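Local coordinates for protein nonribosomal peptide synthase (Streptomyces sp. MJ635-86F5, PDB 5JJP) that activates an aliphatic beta-amino acid by ATP-dependent adenylation, as a member of the adenylate-forming ligase superfamily, at residues A[198-203]-A[390-395]; A[110-115]-A[182-187]. All coordinates share one frame; numbering follows the deposited sequence.

Contact 1. Residues A[198-203]-A[390-395]; sequences VMSHRA and LFSGYW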
loop_
_atom_site.group_PDB
_atom_site.type_symbol
_atom_site.label_atom_id
_atom_site.label_comp_id
_atom_site.label_asym_id
_atom_site.label_seq_id
_atom_site.Cartn_x
_atom_site.Cartn_y
_atom_site.Cartn_z
ATOM N N VAL A 198 11.465 -5.983 0.164
ATOM C CA VAL A 198 11.257 -6.400 -1.197
ATOM C C VAL A 198 9.932 -7.155 -1.242
ATOM O O VAL A 198 9.800 -8.188 -0.617
ATOM C CB VAL A 198 12.382 -7.346 -1.694
ATOM C CG1 VAL A 198 12.150 -7.789 -3.123
ATOM C CG2 VAL A 198 13.748 -6.671 -1.556
ATOM N N MET A 199 8.953 -6.623 -1.990
ATOM C CA MET A 199 7.641 -7.298 -2.097
ATOM C C MET A 199 7.437 -7.889 -3.483
ATOM O O MET A 199 7.534 -7.179 -4.463
ATOM C CB MET A 199 6.522 -6.310 -1.802
ATOM C CG MET A 199 5.177 -6.958 -1.608
ATOM S SD MET A 199 5.111 -8.085 -0.182
ATOM C CE MET A 199 5.281 -6.857 1.128
ATOM N N SER A 200 7.139 -9.175 -3.568
ATOM C CA SER A 200 6.858 -9.815 -4.846
ATOM C C SER A 200 5.429 -9.459 -5.335
ATOM O O SER A 200 4.580 -9.023 -4.565
ATOM C CB SER A 200 6.990 -11.346 -4.718
ATOM O OG SER A 200 5.879 -11.948 -4.042
ATOM N N HIS A 201 5.168 -9.727 -6.604
ATOM C CA HIS A 201 3.841 -9.630 -7.136
ATOM C C HIS A 201 2.921 -10.565 -6.397
ATOM O O HIS A 201 1.785 -10.240 -6.028
ATOM C CB HIS A 201 3.841 -9.961 -8.623
ATOM C CG HIS A 201 4.533 -8.948 -9.463
ATOM N ND1 HIS A 201 3.855 -7.938 -10.115
ATOM C CD2 HIS A 201 5.841 -8.781 -9.772
ATOM C CE1 HIS A 201 4.725 -7.175 -10.763
ATOM N NE2 HIS A 201 5.933 -7.683 -10.590
ATOM N N ARG A 202 3.341 -11.799 -6.350
ATOM C CA ARG A 202 2.552 -12.865 -5.767
ATOM C C ARG A 202 2.097 -12.452 -4.376
ATOM O O ARG A 202 0.943 -12.662 -3.996
ATOM C CB ARG A 202 3.454 -14.091 -5.775
ATOM C CG ARG A 202 3.071 -15.248 -4.904
ATOM C CD ARG A 202 4.012 -16.440 -5.072
ATOM N NE ARG A 202 5.262 -16.326 -4.340
ATOM C CZ ARG A 202 6.116 -17.352 -4.153
ATOM N NH1 ARG A 202 5.857 -18.551 -4.628
ATOM N NH2 ARG A 202 7.265 -17.180 -3.508
ATOM N N ALA A 203 3.007 -11.869 -3.598
ATOM C CA ALA A 203 2.725 -11.603 -2.189
ATOM C C ALA A 203 1.722 -10.497 -2.075
ATOM O O ALA A 203 0.827 -10.558 -1.229
ATOM C CB ALA A 203 3.972 -11.246 -1.424
ATOM N N LEU A 390 3.785 -12.185 2.659
ATOM C CA LEU A 390 5.086 -11.765 3.159
ATOM C C LEU A 390 6.051 -11.308 2.078
ATOM O O LEU A 390 6.088 -11.848 0.952
ATOM C CB LEU A 390 5.735 -12.880 3.968
ATOM C CG LEU A 390 4.936 -13.283 5.225
ATOM C CD1 LEU A 390 5.473 -14.537 5.853
ATOM C CD2 LEU A 390 4.916 -12.162 6.243
ATOM N N PHE A 391 6.809 -10.261 2.458
ATOM C CA PHE A 391 7.972 -9.787 1.717
ATOM C C PHE A 391 8.945 -10.930 1.435
ATOM O O PHE A 391 8.849 -12.002 2.058
ATOM C CB PHE A 391 8.652 -8.622 2.441
ATOM C CG PHE A 391 9.508 -9.020 3.609
ATOM C CD1 PHE A 391 8.993 -9.780 4.670
ATOM C CD2 PHE A 391 10.843 -8.635 3.669
ATOM C CE1 PHE A 391 9.798 -10.122 5.767
ATOM C CE2 PHE A 391 11.633 -8.987 4.754
ATOM C CZ PHE A 391 11.117 -9.744 5.766
ATOM N N SER A 392 9.778 -10.761 0.417
ATOM C CA SER A 392 10.716 -11.816 0.008
ATOM C C SER A 392 12.029 -11.758 0.766
ATOM O O SER A 392 12.770 -12.730 0.777
ATOM C CB SER A 392 11.030 -11.708 -1.477
ATOM O OG SER A 392 9.811 -11.847 -2.192
ATOM N N GLY A 393 12.330 -10.582 1.322
ATOM C CA GLY A 393 13.532 -10.403 2.091
ATOM C C GLY A 393 13.886 -8.961 2.155
ATOM O O GLY A 393 13.233 -8.115 1.526
ATOM N N TYR A 394 14.955 -8.665 2.872
ATOM C CA TYR A 394 15.490 -7.324 2.910
ATOM C C TYR A 394 16.604 -7.229 1.874
ATOM O O TYR A 394 17.449 -8.117 1.774
ATOM C CB TYR A 394 16.058 -7.038 4.279
ATOM C CG TYR A 394 15.035 -7.011 5.383
ATOM C CD1 TYR A 394 14.083 -5.978 5.441
ATOM C CD2 TYR A 394 15.014 -7.988 6.384
ATOM C CE1 TYR A 394 13.145 -5.916 6.464
ATOM C CE2 TYR A 394 14.062 -7.955 7.391
ATOM C CZ TYR A 394 13.114 -6.920 7.419
ATOM O OH TYR A 394 12.152 -6.836 8.413
ATOM N N TRP A 395 16.572 -6.195 1.063
ATOM C CA TRP A 395 17.411 -6.119 -0.144
ATOM C C TRP A 395 18.902 -6.187 0.199
ATOM O O TRP A 395 19.364 -5.487 1.072
ATOM C CB TRP A 395 17.119 -4.825 -0.882
ATOM C CG TRP A 395 17.951 -4.642 -2.052
ATOM C CD1 TRP A 395 19.162 -3.970 -2.098
ATOM C CD2 TRP A 395 17.735 -5.154 -3.344
ATOM N NE1 TRP A 395 19.684 -4.032 -3.365
ATOM C CE2 TRP A 395 18.823 -4.752 -4.144
ATOM C CE3 TRP A 395 16.725 -5.898 -3.918
ATOM C CZ2 TRP A 395 18.907 -5.052 -5.472
ATOM C CZ3 TRP A 395 16.810 -6.220 -5.237
ATOM C CH2 TRP A 395 17.884 -5.788 -6.011
HETATM O O HOH W 1 7.163 -11.220 -1.400
#
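V198 lays its CG2 methyl against the edge of the W395 indole, in the plane of the ring and 3.9 Å from W395 CE3. The methyl gets there because CG2 lies beside the backbone N, with CG1 anti to that nitrogen. The backbone of V198 is gripped at both polar atoms. S392 N donates to V198 O at 2.8 Å, nearly along the C=O axis, while V198 N donates to G393 O at 3.1 Å. G393 has a phi of 159°, at which a side chain would jam against the carbonyl O of S392. M199 begins by pointing away, but bends at chi2 and chi3, so that its SD returns to 3.8 Å from F391 N and its CE methyl touches F391 CB. A water then stitches the two segments together: it accepts from S200 N, donates to L390 O at 2.7 Å, and bonds S392 OG. S200 OG, meanwhile, N-caps the helix begun at H201, accepting from A203 N at 2.9 Å, and A203 CB sits against L390 O. F391 CE2 lies over the centre of one face of the Y394 ring, whose hydroxyl bonds E333, and the F391 ring meets F419 edge-to-face. Strand 196-200 runs between strand 181-186 and the short, weakly bonded strand 393-394, and leads into helix 201-212, while F391 and Y394 pack on helix 398-404.

Contact 2. Residues A[110-115]-A[182-187]; sequences PFIPTI and AYLIFT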
loop_
_atom_site.group_PDB
_atom_site.type_symbol
_atom_site.label_atom_id
_atom_site.label_comp_id
_atom_site.label_asym_id
_atom_site.label_seq_id
_atom_site.Cartn_x
_atom_site.Cartn_y
_atom_site.Cartn_z
ATOM N N PRO A 110 10.961 -3.394 -10.533
ATOM C CA PRO A 110 10.529 -3.013 -9.230
ATOM C C PRO A 110 10.865 -1.543 -8.971
ATOM O O PRO A 110 11.988 -1.085 -9.239
ATOM C CB PRO A 110 11.361 -3.912 -8.294
ATOM C CG PRO A 110 12.562 -4.286 -9.077
ATOM C CD PRO A 110 12.046 -4.402 -10.477
ATOM N N PHE A 111 9.907 -0.821 -8.416
ATOM C CA PHE A 111 10.106 0.597 -8.142
ATOM C C PHE A 111 10.176 0.887 -6.652
ATOM O O PHE A 111 9.675 0.141 -5.833
ATOM C CB PHE A 111 8.993 1.422 -8.809
ATOM C CG PHE A 111 7.648 1.166 -8.246
ATOM C CD1 PHE A 111 7.184 1.896 -7.199
ATOM C CD2 PHE A 111 6.827 0.167 -8.800
ATOM C CE1 PHE A 111 5.932 1.623 -6.679
ATOM C CE2 PHE A 111 5.599 -0.114 -8.266
ATOM C CZ PHE A 111 5.146 0.622 -7.217
ATOM N N ILE A 112 10.792 2.001 -6.346
ATOM C CA ILE A 112 10.899 2.529 -5.002
ATOM C C ILE A 112 10.126 3.820 -5.084
ATOM O O ILE A 112 10.594 4.733 -5.757
ATOM C CB ILE A 112 12.313 3.001 -4.598
ATOM C CG1 ILE A 112 13.445 2.087 -5.055
ATOM C CG2 ILE A 112 12.409 3.261 -3.126
ATOM C CD1 ILE A 112 13.308 0.671 -4.702
ATOM N N PRO A 113 8.996 3.941 -4.352
ATOM C CA PRO A 113 8.212 5.184 -4.437
ATOM C C PRO A 113 8.749 6.266 -3.537
ATOM O O PRO A 113 9.092 6.019 -2.395
ATOM C CB PRO A 113 6.818 4.745 -3.993
ATOM C CG PRO A 113 7.100 3.644 -3.027
ATOM C CD PRO A 113 8.316 2.921 -3.527
ATOM N N THR A 114 8.811 7.472 -4.073
ATOM C CA THR A 114 9.433 8.593 -3.388
ATOM C C THR A 114 8.580 9.835 -3.660
ATOM O O THR A 114 7.818 9.864 -4.636
ATOM C CB THR A 114 10.890 8.654 -3.927
ATOM O OG1 THR A 114 11.754 7.865 -3.083
ATOM C CG2 THR A 114 11.414 9.951 -3.977
ATOM N N ILE A 115 8.702 10.857 -2.842
ATOM C CA ILE A 115 8.115 12.153 -3.179
ATOM C C ILE A 115 9.174 13.231 -3.248
ATOM O O ILE A 115 10.290 13.034 -2.727
ATOM C CB ILE A 115 7.015 12.545 -2.209
ATOM C CG1 ILE A 115 7.514 12.454 -0.757
ATOM C CG2 ILE A 115 5.820 11.613 -2.409
ATOM C CD1 ILE A 115 6.571 13.132 0.249
ATOM N N ALA A 182 8.140 -6.695 -7.102
ATOM C CA ALA A 182 7.234 -5.738 -7.693
ATOM C C ALA A 182 7.584 -4.319 -7.231
ATOM O O ALA A 182 7.436 -3.388 -7.964
ATOM C CB ALA A 182 5.791 -6.094 -7.318
ATOM N N TYR A 183 7.961 -4.175 -5.978
ATOM C CA TYR A 183 8.404 -2.911 -5.436
ATOM C C TYR A 183 9.263 -3.108 -4.206
ATOM O O TYR A 183 9.322 -4.174 -3.635
ATOM C CB TYR A 183 7.204 -2.018 -5.114
ATOM C CG TYR A 183 6.283 -2.520 -4.051
ATOM C CD1 TYR A 183 6.531 -2.234 -2.720
ATOM C CD2 TYR A 183 5.145 -3.263 -4.356
ATOM C CE1 TYR A 183 5.694 -2.719 -1.710
ATOM C CE2 TYR A 183 4.284 -3.721 -3.363
ATOM C CZ TYR A 183 4.560 -3.436 -2.035
ATOM O OH TYR A 183 3.751 -3.895 -0.990
ATOM N N LEU A 184 9.930 -2.053 -3.829
ATOM C CA LEU A 184 10.770 -1.989 -2.634
ATOM C C LEU A 184 10.419 -0.755 -1.833
ATOM O O LEU A 184 10.353 0.366 -2.387
ATOM C CB LEU A 184 12.227 -1.793 -2.996
ATOM C CG LEU A 184 13.171 -2.961 -3.151
ATOM C CD1 LEU A 184 12.759 -3.724 -4.401
ATOM C CD2 LEU A 184 14.609 -2.451 -3.282
ATOM N N ILE A 185 10.289 -0.936 -0.537
ATOM C CA ILE A 185 10.052 0.164 0.362
ATOM C C ILE A 185 11.179 0.137 1.373
ATOM O O ILE A 185 11.354 -0.825 2.094
ATOM C CB ILE A 185 8.695 0.025 1.101
ATOM C CG1 ILE A 185 7.536 -0.178 0.121
ATOM C CG2 ILE A 185 8.421 1.237 1.961
ATOM C CD1 ILE A 185 7.202 1.029 -0.699
ATOM N N PHE A 186 11.831 1.267 1.528
ATOM C CA PHE A 186 12.865 1.403 2.525
ATOM C C PHE A 186 12.301 1.945 3.834
ATOM O O PHE A 186 11.572 2.897 3.849
ATOM C CB PHE A 186 13.996 2.262 1.994
ATOM C CG PHE A 186 14.882 1.519 1.043
ATOM C CD1 PHE A 186 16.106 1.054 1.453
ATOM C CD2 PHE A 186 14.462 1.242 -0.232
ATOM C CE1 PHE A 186 16.928 0.346 0.597
ATOM C CE2 PHE A 186 15.260 0.538 -1.095
ATOM C CZ PHE A 186 16.497 0.082 -0.676
ATOM N N THR A 187 12.643 1.285 4.935
ATOM C CA THR A 187 12.190 1.685 6.246
ATOM C C THR A 187 13.015 2.842 6.776
ATOM O O THR A 187 12.622 3.432 7.783
ATOM C CB THR A 187 12.376 0.560 7.226
ATOM O OG1 THR A 187 13.778 0.221 7.237
ATOM C CG2 THR A 187 11.510 -0.636 6.810
#
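A single backbone bridge, F111 with Y183, joins the outermost strand of the five-stranded mixed sheet to the outermost strand of the three-stranded antiparallel sheet. The axes of the short strand segments 111-114 and 182-186 come within 4.8 Å and run in broadly the same direction, but cross at 47°. L184 N donates to F111 O at 3.0 Å, an almost straight bond of 168° whose donor stands above the carbonyl plane. The next rung of a parallel ladder would need an N-H at P113, where proline has none; its CD instead lies 3.5 Å from L184 O. That oxygen also takes a CA-H...O contact from I112 CA, and A182 O takes a similar one from P110 CA at 3.4 Å. On its other edge, where strand 181-186 pairs with strand 196-200, A182 and Y183 both face M199, a classic beta bulge. F111 and Y183 each hold CG in the crowded position between backbone N and carbonyl carbon and, bridged through their backbones, lie side by side, pointing the same way. Y183 CB comes over the face of the F111 ring, a CH-pi contact 4.0 Å from its centroid, and the same ring meets F105 with the planes at about 50°. An alanine at F111 would remove the ring, and would probably loosen the packing against Y183 CB and F105. Further along, P113 and I185 cross at about a right angle, P113 CG lying 3.5 Å from I185 CD1. I112 crosses F186 obliquely, its CG2 methyl 4.1 Å from F186 CD2, and both side chains also pack on I126 of helix 120-130.

Overall arrangement
Contact 2 closes along the chain before contact 1 opens, yet their centres lie only 11 Å apart. Strands 181-186 and 196-200 join them as neighbours in the antiparallel sheet: M199 O and A182 N at 2.8 Å, and M199 N and Y183 O, probably form hydrogen bonds. Together the contacts make a small three-stranded sheet a bridge, with 110-115 of the five-stranded sheet meeting one edge strand and the late segment 390-395 forming the other. The loop between the two shared strands, whose residues 188-193 are not modelled, is glycine-rich and consistent with the phosphate-binding loop of ANL enzymes; each contact includes one of the two strands that flank this loop.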